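Local coordinates for alpha-11 giardin (Giardia intestinalis, PDB 2II2), which binds calcium as a member of the annexin family and probably takes part in the parasite's attachment to the intestinal mucosa and in remodelling of its cytoskeleton, at residues N21-V26 against K295-D300; T27-W32 against L303-L308; D67-G72 against R299-M304. All coordinates share one frame; numbering follows the deposited sequence.

Contact 1 of 3, residues N21-V26 against K295-D300; sequences NEEELV and KVNFRD
Glu-22 and Asn-297 meet through a nearly straight hydrogen bond: ND2 of Asn-297 donates to OE1 of Glu-22 over 2.9 Å, with an N-H...O angle of 172°. The oxygen lies almost in the plane of the amide, but the amide reaches the carboxylate on its anti side, and the two flat groups are turned 79° against each other. The Glu-22 chain is extended beyond CG (chi2 -175°), which carries OE1 out to the amide. CB of Glu-22 also rests 3.4 Å from ND2 of Asn-297. The same OE1 takes a second bond from a water that in turn accepts from the backbone N of Asn-297, so side chain and main chain of one asparagine both lead to one carboxylate oxygen. At the other end of the amide, a second water donates to OD1 of Asn-297; its further link to Glu-23, a side chain with two conformers, is doubtful. Bonds at both ends would help to fix the flip of the amide. One turn on, CG1 of Val-26 packs 3.6 Å from the backbone O of Asp-300. Behind this shell, Asn-21 N-caps helix 22-29, its OD1 accepting from N of Glu-24. Glu-22 packs on Ile-60, which with Glu-66 belongs to a calcium site seen in this protein, unoccupied here. Polar links thus join the N-terminal ends of two helices of the all-helical annexin fold, beside a calcium-binding loop.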
loop_
_atom_site.group_PDB
_atom_site.type_symbol
_atom_site.label_atom_id
_atom_site.label_comp_id
_atom_site.label_asym_id
_atom_site.label_seq_id
_atom_site.Cartn_x
_atom_site.Cartn_y
_atom_site.Cartn_z
ATOM N N ASN A 21 -3.212 -17.282 -20.547
ATOM C CA ASN A 21 -3.601 -16.117 -21.323
ATOM C C ASN A 21 -3.772 -14.914 -20.423
ATOM O O ASN A 21 -4.875 -14.622 -19.958
ATOM C CB ASN A 21 -4.872 -16.405 -22.123
ATOM C CG ASN A 21 -5.106 -15.391 -23.222
ATOM O OD1 ASN A 21 -4.826 -14.208 -23.055
ATOM N ND2 ASN A 21 -5.623 -15.851 -24.357
ATOM N N GLU A 22 -2.651 -14.226 -20.202
ATOM C CA GLU A 22 -2.621 -13.098 -19.274
ATOM C C GLU A 22 -3.484 -11.941 -19.760
ATOM O O GLU A 22 -4.055 -11.207 -18.944
ATOM C CB GLU A 22 -1.181 -12.645 -19.072
ATOM C CG GLU A 22 -0.346 -13.654 -18.343
ATOM C CD GLU A 22 1.061 -13.170 -18.030
ATOM O OE1 GLU A 22 1.456 -12.074 -18.480
ATOM O OE2 GLU A 22 1.778 -13.904 -17.338
ATOM N N GLU A 23 -3.534 -11.748 -21.076
ATOM C CA GLU A 23 -4.352 -10.690 -21.656
ATOM C C GLU A 23 -5.829 -10.924 -21.334
ATOM O O GLU A 23 -6.519 -10.035 -20.833
ATOM C CB GLU A 23 -4.138 -10.615 -23.174
ATOM C CG GLU A 23 -2.758 -10.131 -23.596
ATOM C CD GLU A 23 -2.526 -10.177 -25.106
ATOM O OE1 GLU A 23 -3.198 -10.963 -25.804
ATOM O OE2 GLU A 23 -1.659 -9.419 -25.597
ATOM N N GLU A 24 -6.310 -12.137 -21.604
ATOM C CA GLU A 24 -7.697 -12.452 -21.343
ATOM C C GLU A 24 -8.012 -12.516 -19.847
ATOM O O GLU A 24 -9.154 -12.274 -19.444
ATOM C CB GLU A 24 -8.110 -13.736 -22.053
ATOM C CG GLU A 24 -9.586 -13.708 -22.291
ATOM C CD GLU A 24 -10.092 -14.815 -23.174
ATOM O OE1 GLU A 24 -9.286 -15.490 -23.877
ATOM O OE2 GLU A 24 -11.322 -15.005 -23.142
ATOM N N LEU A 25 -7.023 -12.853 -19.018
ATOM C CA LEU A 25 -7.268 -12.850 -17.588
ATOM C C LEU A 25 -7.602 -11.448 -17.096
ATOM O O LEU A 25 -8.439 -11.277 -16.197
ATOM C CB LEU A 25 -6.101 -13.467 -16.829
ATOM C CG LEU A 25 -6.249 -13.556 -15.311
ATOM C CD1 LEU A 25 -7.450 -14.422 -14.930
ATOM C CD2 LEU A 25 -4.987 -14.067 -14.660
ATOM N N VAL A 26 -6.951 -10.453 -17.684
ATOM C CA VAL A 26 -7.262 -9.064 -17.318
ATOM C C VAL A 26 -8.716 -8.705 -17.625
ATOM O O VAL A 26 -9.434 -8.186 -16.772
ATOM C CB VAL A 26 -6.317 -8.077 -18.016
ATOM C CG1 VAL A 26 -6.697 -6.634 -17.792
ATOM C CG2 VAL A 26 -4.871 -8.289 -17.551
ATOM N N LYS A 295 6.396 -8.915 -16.713
ATOM C CA LYS A 295 5.963 -7.518 -16.606
ATOM C C LYS A 295 5.118 -7.035 -17.759
ATOM O O LYS A 295 4.438 -6.022 -17.626
ATOM C CB LYS A 295 7.170 -6.585 -16.453
ATOM C CG LYS A 295 7.879 -6.783 -15.136
ATOM C CD LYS A 295 9.158 -6.000 -15.065
ATOM C CE LYS A 295 10.004 -6.366 -13.848
ATOM N NZ LYS A 295 10.472 -7.788 -13.937
ATOM N N VAL A 296 5.184 -7.711 -18.910
ATOM C CA VAL A 296 4.607 -7.148 -20.133
ATOM C C VAL A 296 3.112 -6.816 -20.017
ATOM O O VAL A 296 2.657 -5.814 -20.597
ATOM C CB VAL A 296 4.898 -8.023 -21.359
ATOM C CG1 VAL A 296 4.206 -9.354 -21.249
ATOM C CG2 VAL A 296 4.473 -7.302 -22.635
ATOM N N ASN A 297 2.360 -7.637 -19.278
ATOM C CA ASN A 297 0.928 -7.402 -19.121
ATOM C C ASN A 297 0.529 -6.668 -17.856
ATOM O O ASN A 297 -0.663 -6.467 -17.595
ATOM C CB ASN A 297 0.148 -8.709 -19.264
ATOM C CG ASN A 297 0.286 -9.274 -20.660
ATOM O OD1 ASN A 297 -0.092 -8.621 -21.632
ATOM N ND2 ASN A 297 0.812 -10.470 -20.772
ATOM N N PHE A 298 1.516 -6.260 -17.056
ATOM C CA PHE A 298 1.234 -5.557 -15.809
ATOM C C PHE A 298 0.490 -4.252 -16.054
ATOM O O PHE A 298 -0.469 -3.947 -15.339
ATOM C CB PHE A 298 2.516 -5.267 -15.001
ATOM C CG PHE A 298 2.221 -4.430 -13.792
ATOM C CD1 PHE A 298 1.523 -4.978 -12.702
ATOM C CD2 PHE A 298 2.499 -3.076 -13.777
ATOM C CE1 PHE A 298 1.171 -4.208 -11.628
ATOM C CE2 PHE A 298 2.136 -2.283 -12.684
ATOM C CZ PHE A 298 1.459 -2.859 -11.627
ATOM N N ARG A 299 0.939 -3.458 -17.036
ATOM C CA ARG A 299 0.286 -2.168 -17.302
ATOM C C ARG A 299 -1.222 -2.317 -17.495
ATOM O O ARG A 299 -2.017 -1.557 -16.924
ATOM C CB ARG A 299 0.945 -1.514 -18.520
ATOM C CG ARG A 299 0.322 -0.227 -19.042
ATOM C CD ARG A 299 1.029 0.198 -20.336
ATOM N NE ARG A 299 0.674 -0.666 -21.458
ATOM C CZ ARG A 299 1.463 -1.600 -21.975
ATOM N NH1 ARG A 299 2.693 -1.796 -21.501
ATOM N NH2 ARG A 299 1.040 -2.340 -23.000
ATOM N N ASP A 300 -1.616 -3.280 -18.318
ATOM C CA ASP A 300 -3.020 -3.489 -18.581
ATOM C C ASP A 300 -3.789 -3.984 -17.361
ATOM O O ASP A 300 -4.919 -3.550 -17.117
ATOM C CB ASP A 300 -3.190 -4.444 -19.757
ATOM C CG ASP A 300 -2.823 -3.794 -21.084
ATOM O OD1 ASP A 300 -2.988 -2.563 -21.238
ATOM O OD2 ASP A 300 -2.349 -4.515 -21.980
HETATM O O HOH W 1 3.141 -9.975 -17.749
HETATM O O HOH W 2 0.776 -8.482 -24.173
#

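Contact 2 of 3, residues T27-W32 against L303-L308; sequences TFTSRW and LMFWKL
Met-304 reaches across to Thr-29 and Ser-30 with CG, SD and CE, and its buried end forms a compact cluster with Thr-29 and Phe-305. CG of Met-304 leaves anti to the backbone N (chi1 179°), then the chain bends at chi2 and again at chi3, which folds CE back over the centre of the Phe-305 ring, 3.6 Å above its plane. From there CE of Met-304 meets CG2 of Thr-29 at 3.7 Å. CG2 of Thr-29 lies against both the methionine methyl and the rim of the ring, approaching CE2 of Phe-305 obliquely at 3.9 Å. The threonine hydroxyl is engaged elsewhere, hydrogen-bonded with Leu-25 O and Trp-73 NE1. Here the C-terminal turns of helices 22-29 and 298-306, both part of the annexin helical array, come together. The first runs into a type I beta turn from Thr-29 to Trp-32; the second closes in a Schellman motif, with Lys-307 at positive phi. On the solvent side exposed Ser-30 forms the rim, touching closely but through few atoms. CB of Ser-30 lies 3.5 Å from CG of Met-304, and CA of Ser-30 comes 3.8 Å from SD of Met-304. OG of Ser-30 takes no part in this, turning back to donate to O of Thr-27 over 2.7 Å.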
loop_
_atom_site.group_PDB
_atom_site.type_symbol
_atom_site.label_atom_id
_atom_site.label_comp_id
_atom_site.label_asym_id
_atom_site.label_seq_id
_atom_site.Cartn_x
_atom_site.Cartn_y
_atom_site.Cartn_z
ATOM N N THR A 27 -9.140 -8.983 -18.848
ATOM C CA THR A 27 -10.501 -8.633 -19.231
ATOM C C THR A 27 -11.534 -9.448 -18.449
ATOM O O THR A 27 -12.593 -8.930 -18.074
ATOM C CB THR A 27 -10.694 -8.751 -20.747
ATOM O OG1 THR A 27 -10.482 -10.097 -21.152
ATOM C CG2 THR A 27 -9.717 -7.861 -21.458
ATOM N N PHE A 28 -11.238 -10.725 -18.208
ATOM C CA PHE A 28 -12.119 -11.539 -17.376
ATOM C C PHE A 28 -12.301 -10.943 -15.972
ATOM O O PHE A 28 -13.414 -10.841 -15.431
ATOM C CB PHE A 28 -11.603 -12.983 -17.285
ATOM C CG PHE A 28 -12.446 -13.855 -16.394
ATOM C CD1 PHE A 28 -13.560 -14.531 -16.900
ATOM C CD2 PHE A 28 -12.158 -13.976 -15.053
ATOM C CE1 PHE A 28 -14.341 -15.322 -16.069
ATOM C CE2 PHE A 28 -12.940 -14.737 -14.208
ATOM C CZ PHE A 28 -14.035 -15.413 -14.727
ATOM N N THR A 29 -11.175 -10.550 -15.375
ATOM C CA THR A 29 -11.178 -10.035 -14.017
ATOM C C THR A 29 -11.996 -8.755 -13.915
ATOM O O THR A 29 -12.622 -8.510 -12.895
ATOM C CB THR A 29 -9.751 -9.855 -13.513
ATOM O OG1 THR A 29 -9.107 -11.135 -13.507
ATOM C CG2 THR A 29 -9.711 -9.290 -12.100
ATOM N N SER A 30 -12.005 -7.971 -14.994
ATOM C CA SER A 30 -12.690 -6.676 -15.004
ATOM C C SER A 30 -14.204 -6.781 -14.773
ATOM O O SER A 30 -14.873 -5.781 -14.429
ATOM C CB SER A 30 -12.438 -5.960 -16.340
ATOM O OG SER A 30 -13.302 -6.463 -17.356
ATOM N N ARG A 31 -14.771 -7.975 -14.935
ATOM C CA ARG A 31 -16.214 -8.137 -14.896
ATOM C C ARG A 31 -16.821 -8.093 -13.519
ATOM O O ARG A 31 -18.027 -7.889 -13.410
ATOM C CB ARG A 31 -16.598 -9.480 -15.523
ATOM C CG ARG A 31 -16.268 -9.607 -16.958
ATOM C CD ARG A 31 -16.906 -10.860 -17.485
ATOM N NE ARG A 31 -16.060 -11.405 -18.519
ATOM C CZ ARG A 31 -16.037 -12.680 -18.851
ATOM N NH1 ARG A 31 -16.841 -13.543 -18.223
ATOM N NH2 ARG A 31 -15.216 -13.077 -19.809
ATOM N N TRP A 32 -16.003 -8.276 -12.484
ATOM C CA TRP A 32 -16.509 -8.657 -11.168
ATOM C C TRP A 32 -16.277 -7.640 -10.056
ATOM O O TRP A 32 -15.179 -7.112 -9.910
ATOM C CB TRP A 32 -15.878 -9.991 -10.754
ATOM C CG TRP A 32 -15.868 -11.004 -11.860
ATOM C CD1 TRP A 32 -14.807 -11.346 -12.660
ATOM C CD2 TRP A 32 -16.977 -11.797 -12.317
ATOM N NE1 TRP A 32 -15.187 -12.292 -13.578
ATOM C CE2 TRP A 32 -16.513 -12.586 -13.393
ATOM C CE3 TRP A 32 -18.326 -11.901 -11.936
ATOM C CZ2 TRP A 32 -17.342 -13.483 -14.074
ATOM C CZ3 TRP A 32 -19.145 -12.813 -12.608
ATOM C CH2 TRP A 32 -18.652 -13.588 -13.660
ATOM N N LEU A 303 -4.158 -0.776 -15.116
ATOM C CA LEU A 303 -5.241 0.089 -15.597
ATOM C C LEU A 303 -6.634 -0.485 -15.289
ATOM O O LEU A 303 -7.563 0.222 -14.863
ATOM C CB LEU A 303 -5.082 0.342 -17.088
ATOM C CG LEU A 303 -3.884 1.189 -17.514
ATOM C CD1 LEU A 303 -3.739 1.073 -19.022
ATOM C CD2 LEU A 303 -3.976 2.667 -17.095
ATOM N N MET A 304 -6.775 -1.788 -15.526
ATOM C CA MET A 304 -8.036 -2.451 -15.233
ATOM C C MET A 304 -8.389 -2.333 -13.762
ATOM O O MET A 304 -9.539 -1.985 -13.443
ATOM C CB MET A 304 -8.002 -3.909 -15.723
ATOM C CG MET A 304 -9.254 -4.724 -15.447
ATOM S SD MET A 304 -9.386 -5.384 -13.761
ATOM C CE MET A 304 -7.938 -6.461 -13.704
ATOM N N PHE A 305 -7.458 -2.644 -12.868
ATOM C CA PHE A 305 -7.806 -2.614 -11.460
ATOM C C PHE A 305 -8.157 -1.204 -10.969
ATOM O O PHE A 305 -8.987 -1.055 -10.061
ATOM C CB PHE A 305 -6.701 -3.222 -10.599
ATOM C CG PHE A 305 -6.736 -4.721 -10.491
ATOM C CD1 PHE A 305 -5.630 -5.493 -10.871
ATOM C CD2 PHE A 305 -7.835 -5.368 -9.937
ATOM C CE1 PHE A 305 -5.660 -6.881 -10.755
ATOM C CE2 PHE A 305 -7.893 -6.759 -9.821
ATOM C CZ PHE A 305 -6.777 -7.525 -10.225
ATOM N N TRP A 306 -7.564 -0.183 -11.566
ATOM C CA TRP A 306 -7.835 1.187 -11.164
ATOM C C TRP A 306 -8.976 1.811 -11.938
ATOM O O TRP A 306 -9.311 2.969 -11.699
ATOM C CB TRP A 306 -6.578 2.050 -11.335
ATOM C CG TRP A 306 -5.576 1.833 -10.276
ATOM C CD1 TRP A 306 -4.360 1.210 -10.387
ATOM C CD2 TRP A 306 -5.692 2.250 -8.911
ATOM N NE1 TRP A 306 -3.722 1.203 -9.170
ATOM C CE2 TRP A 306 -4.539 1.812 -8.241
ATOM C CE3 TRP A 306 -6.675 2.937 -8.189
ATOM C CZ2 TRP A 306 -4.326 2.063 -6.881
ATOM C CZ3 TRP A 306 -6.471 3.177 -6.839
ATOM C CH2 TRP A 306 -5.316 2.729 -6.206
ATOM N N LYS A 307 -9.593 1.054 -12.854
ATOM C CA LYS A 307 -10.725 1.598 -13.656
ATOM C C LYS A 307 -10.281 2.801 -14.479
ATOM O O LYS A 307 -11.020 3.783 -14.632
ATOM C CB LYS A 307 -11.976 1.886 -12.809
ATOM C CG LYS A 307 -12.538 0.629 -12.200
ATOM C CD LYS A 307 -13.894 0.879 -11.569
ATOM C CE LYS A 307 -14.485 -0.426 -11.076
ATOM N NZ LYS A 307 -15.765 -0.172 -10.351
ATOM N N LEU A 308 -9.083 2.685 -15.037
ATOM C CA LEU A 308 -8.501 3.726 -15.876
ATOM C C LEU A 308 -8.239 3.230 -17.296
ATOM O O LEU A 308 -7.489 3.882 -18.044
ATOM C CB LEU A 308 -7.198 4.212 -15.250
ATOM C CG LEU A 308 -7.268 4.877 -13.872
ATOM C CD1 LEU A 308 -5.848 5.149 -13.359
ATOM C CD2 LEU A 308 -8.103 6.163 -13.926
#

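Contact 3 of 3, residues D67-G72 against R299-M304; sequences DVMALG and RDACLM
Ala-301 faces Val-68 where the backbones of the two helices lie nearest each other, the CA atoms of Ala-301 and Val-68 being 7.5 Å apart. In order along segment 299-304, Arg-299 and Asp-300 come first and stay clear of segment 67-72; NH1 of the arginine bonds to O of Phe-288. Ala-301 follows as the first residue to touch. CB of Ala-301 points toward helix 64-73 and meets CG1 of Val-68 at 3.9 Å, while CE of Met-69 reaches the same CB of Ala-301 at 4.4 Å. The valine can do this because CG1 sits between its backbone N and carbonyl carbon (chi1 74°), which directs that branch at the alanine. Cys-302 and Leu-303 then turn to other neighbours, both packing on Ile-284. Met-304, one turn after Ala-301, brings its CE to CE of Met-69 at 4.1 Å, methyl to methyl, the two side chains crossing at about a right angle. The Met-69 chain bends at chi2 (-67°), which brings CE to the partner helix; it also lies on Val-26 and Thr-29 of helix 22-29. The axes of segments 67-72 and 299-304 run 30° from parallel and approach to 10.5 Å, a distance bridged by an alanine, a valine and two flexible methionines within the annexin helical bundle. Every close atom pair in this contact is carbon against carbon, so the two helices are held by van der Waals packing and the exclusion of water, with neither charge nor hydrogen bond between them.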
loop_
_atom_site.group_PDB
_atom_site.type_symbol
_atom_site.label_atom_id
_atom_site.label_comp_id
_atom_site.label_asym_id
_atom_site.label_seq_id
_atom_site.Cartn_x
_atom_site.Cartn_y
_atom_site.Cartn_z
ATOM N N ASP A 67 1.592 -11.102 -9.022
ATOM C CA ASP A 67 1.366 -10.460 -7.732
ATOM C C ASP A 67 0.084 -9.639 -7.739
ATOM O O ASP A 67 -0.700 -9.721 -6.819
ATOM C CB ASP A 67 2.493 -9.488 -7.373
ATOM C CG ASP A 67 3.769 -10.155 -6.940
ATOM O OD1 ASP A 67 3.776 -11.372 -6.669
ATOM O OD2 ASP A 67 4.787 -9.425 -6.878
ATOM N N VAL A 68 -0.092 -8.793 -8.759
ATOM C CA VAL A 68 -1.262 -7.916 -8.768
ATOM C C VAL A 68 -2.544 -8.732 -8.879
ATOM O O VAL A 68 -3.567 -8.423 -8.258
ATOM C CB VAL A 68 -1.157 -6.795 -9.842
ATOM C CG1 VAL A 68 -1.380 -7.317 -11.251
ATOM C CG2 VAL A 68 -2.167 -5.702 -9.516
ATOM N N MET A 69 -2.496 -9.808 -9.652
ATOM C CA MET A 69 -3.658 -10.680 -9.797
ATOM C C MET A 69 -3.961 -11.472 -8.517
ATOM O O MET A 69 -5.136 -11.577 -8.077
ATOM C CB MET A 69 -3.458 -11.632 -10.979
ATOM C CG MET A 69 -3.736 -11.039 -12.320
ATOM S SD MET A 69 -5.509 -10.688 -12.443
ATOM C CE MET A 69 -5.606 -9.825 -14.015
ATOM N N ALA A 70 -2.914 -12.043 -7.914
ATOM C CA ALA A 70 -3.107 -12.822 -6.698
ATOM C C ALA A 70 -3.572 -11.981 -5.525
ATOM O O ALA A 70 -4.393 -12.437 -4.735
ATOM C CB ALA A 70 -1.855 -13.603 -6.333
ATOM N N LEU A 71 -3.031 -10.763 -5.416
ATOM C CA LEU A 71 -3.490 -9.861 -4.376
ATOM C C LEU A 71 -4.888 -9.328 -4.680
ATOM O O LEU A 71 -5.764 -9.330 -3.801
ATOM C CB LEU A 71 -2.506 -8.699 -4.196
ATOM C CG LEU A 71 -1.138 -9.021 -3.594
ATOM C CD1 LEU A 71 -0.269 -7.775 -3.610
ATOM C CD2 LEU A 71 -1.232 -9.601 -2.162
ATOM N N GLY A 72 -5.103 -8.906 -5.924
ATOM C CA GLY A 72 -6.378 -8.305 -6.309
ATOM C C GLY A 72 -7.548 -9.288 -6.214
ATOM O O GLY A 72 -8.654 -8.894 -5.848
ATOM N N ARG A 299 0.939 -3.458 -17.036
ATOM C CA ARG A 299 0.286 -2.168 -17.302
ATOM C C ARG A 299 -1.222 -2.317 -17.495
ATOM O O ARG A 299 -2.017 -1.557 -16.924
ATOM C CB ARG A 299 0.945 -1.514 -18.520
ATOM C CG ARG A 299 0.322 -0.227 -19.042
ATOM C CD ARG A 299 1.029 0.198 -20.336
ATOM N NE ARG A 299 0.674 -0.666 -21.458
ATOM C CZ ARG A 299 1.463 -1.600 -21.975
ATOM N NH1 ARG A 299 2.693 -1.796 -21.501
ATOM N NH2 ARG A 299 1.040 -2.340 -23.000
ATOM N N ASP A 300 -1.616 -3.280 -18.318
ATOM C CA ASP A 300 -3.020 -3.489 -18.581
ATOM C C ASP A 300 -3.789 -3.984 -17.361
ATOM O O ASP A 300 -4.919 -3.550 -17.117
ATOM C CB ASP A 300 -3.190 -4.444 -19.757
ATOM C CG ASP A 300 -2.823 -3.794 -21.084
ATOM O OD1 ASP A 300 -2.988 -2.563 -21.238
ATOM O OD2 ASP A 300 -2.349 -4.515 -21.980
ATOM N N ALA A 301 -3.164 -4.848 -16.574
ATOM C CA ALA A 301 -3.778 -5.267 -15.322
ATOM C C ALA A 301 -3.982 -4.080 -14.388
ATOM O O ALA A 301 -5.027 -3.970 -13.743
ATOM C CB ALA A 301 -2.929 -6.326 -14.642
ATOM N N CYS A 302 -2.958 -3.242 -14.291
ATOM C CA CYS A 302 -2.975 -2.082 -13.414
ATOM C C CYS A 302 -4.088 -1.117 -13.827
ATOM O O CYS A 302 -4.878 -0.675 -12.994
ATOM C CB CYS A 302 -1.601 -1.417 -13.470
ATOM S SG CYS A 302 -1.410 -0.012 -12.348
ATOM N N LEU A 303 -4.158 -0.776 -15.116
ATOM C CA LEU A 303 -5.241 0.089 -15.597
ATOM C C LEU A 303 -6.634 -0.485 -15.289
ATOM O O LEU A 303 -7.563 0.222 -14.863
ATOM C CB LEU A 303 -5.082 0.342 -17.088
ATOM C CG LEU A 303 -3.884 1.189 -17.514
ATOM C CD1 LEU A 303 -3.739 1.073 -19.022
ATOM C CD2 LEU A 303 -3.976 2.667 -17.095
ATOM N N MET A 304 -6.775 -1.788 -15.526
ATOM C CA MET A 304 -8.036 -2.451 -15.233
ATOM C C MET A 304 -8.389 -2.333 -13.762
ATOM O O MET A 304 -9.539 -1.985 -13.443
ATOM C CB MET A 304 -8.002 -3.909 -15.723
ATOM C CG MET A 304 -9.254 -4.724 -15.447
ATOM S SD MET A 304 -9.386 -5.384 -13.761
ATOM C CE MET A 304 -7.938 -6.461 -13.704
#

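Overall arrangement
Helix 298-306 takes part in all three contacts. Contacts 1 and 2 set it against successive turns of helix 22-29, and contact 3 sets it against helix 64-73, so one C-terminal helix joins two helices from the beginning of the chain. Contact 1 lies at the surface, its centre about 21 Å from the centre of the chain, and is largely polar and water-mediated. Contact 2 is partly buried and apolar, with an exposed serine at its rim; contact 3, its centre about 14 Å from that of the chain, is buried and wholly apolar. They adjoin one another: Val-26 of contact 1 packs on Met-304, which contacts 2 and 3 share, and Phe-305 of contact 2 lies against Val-68 and Gly-72 of contact 3.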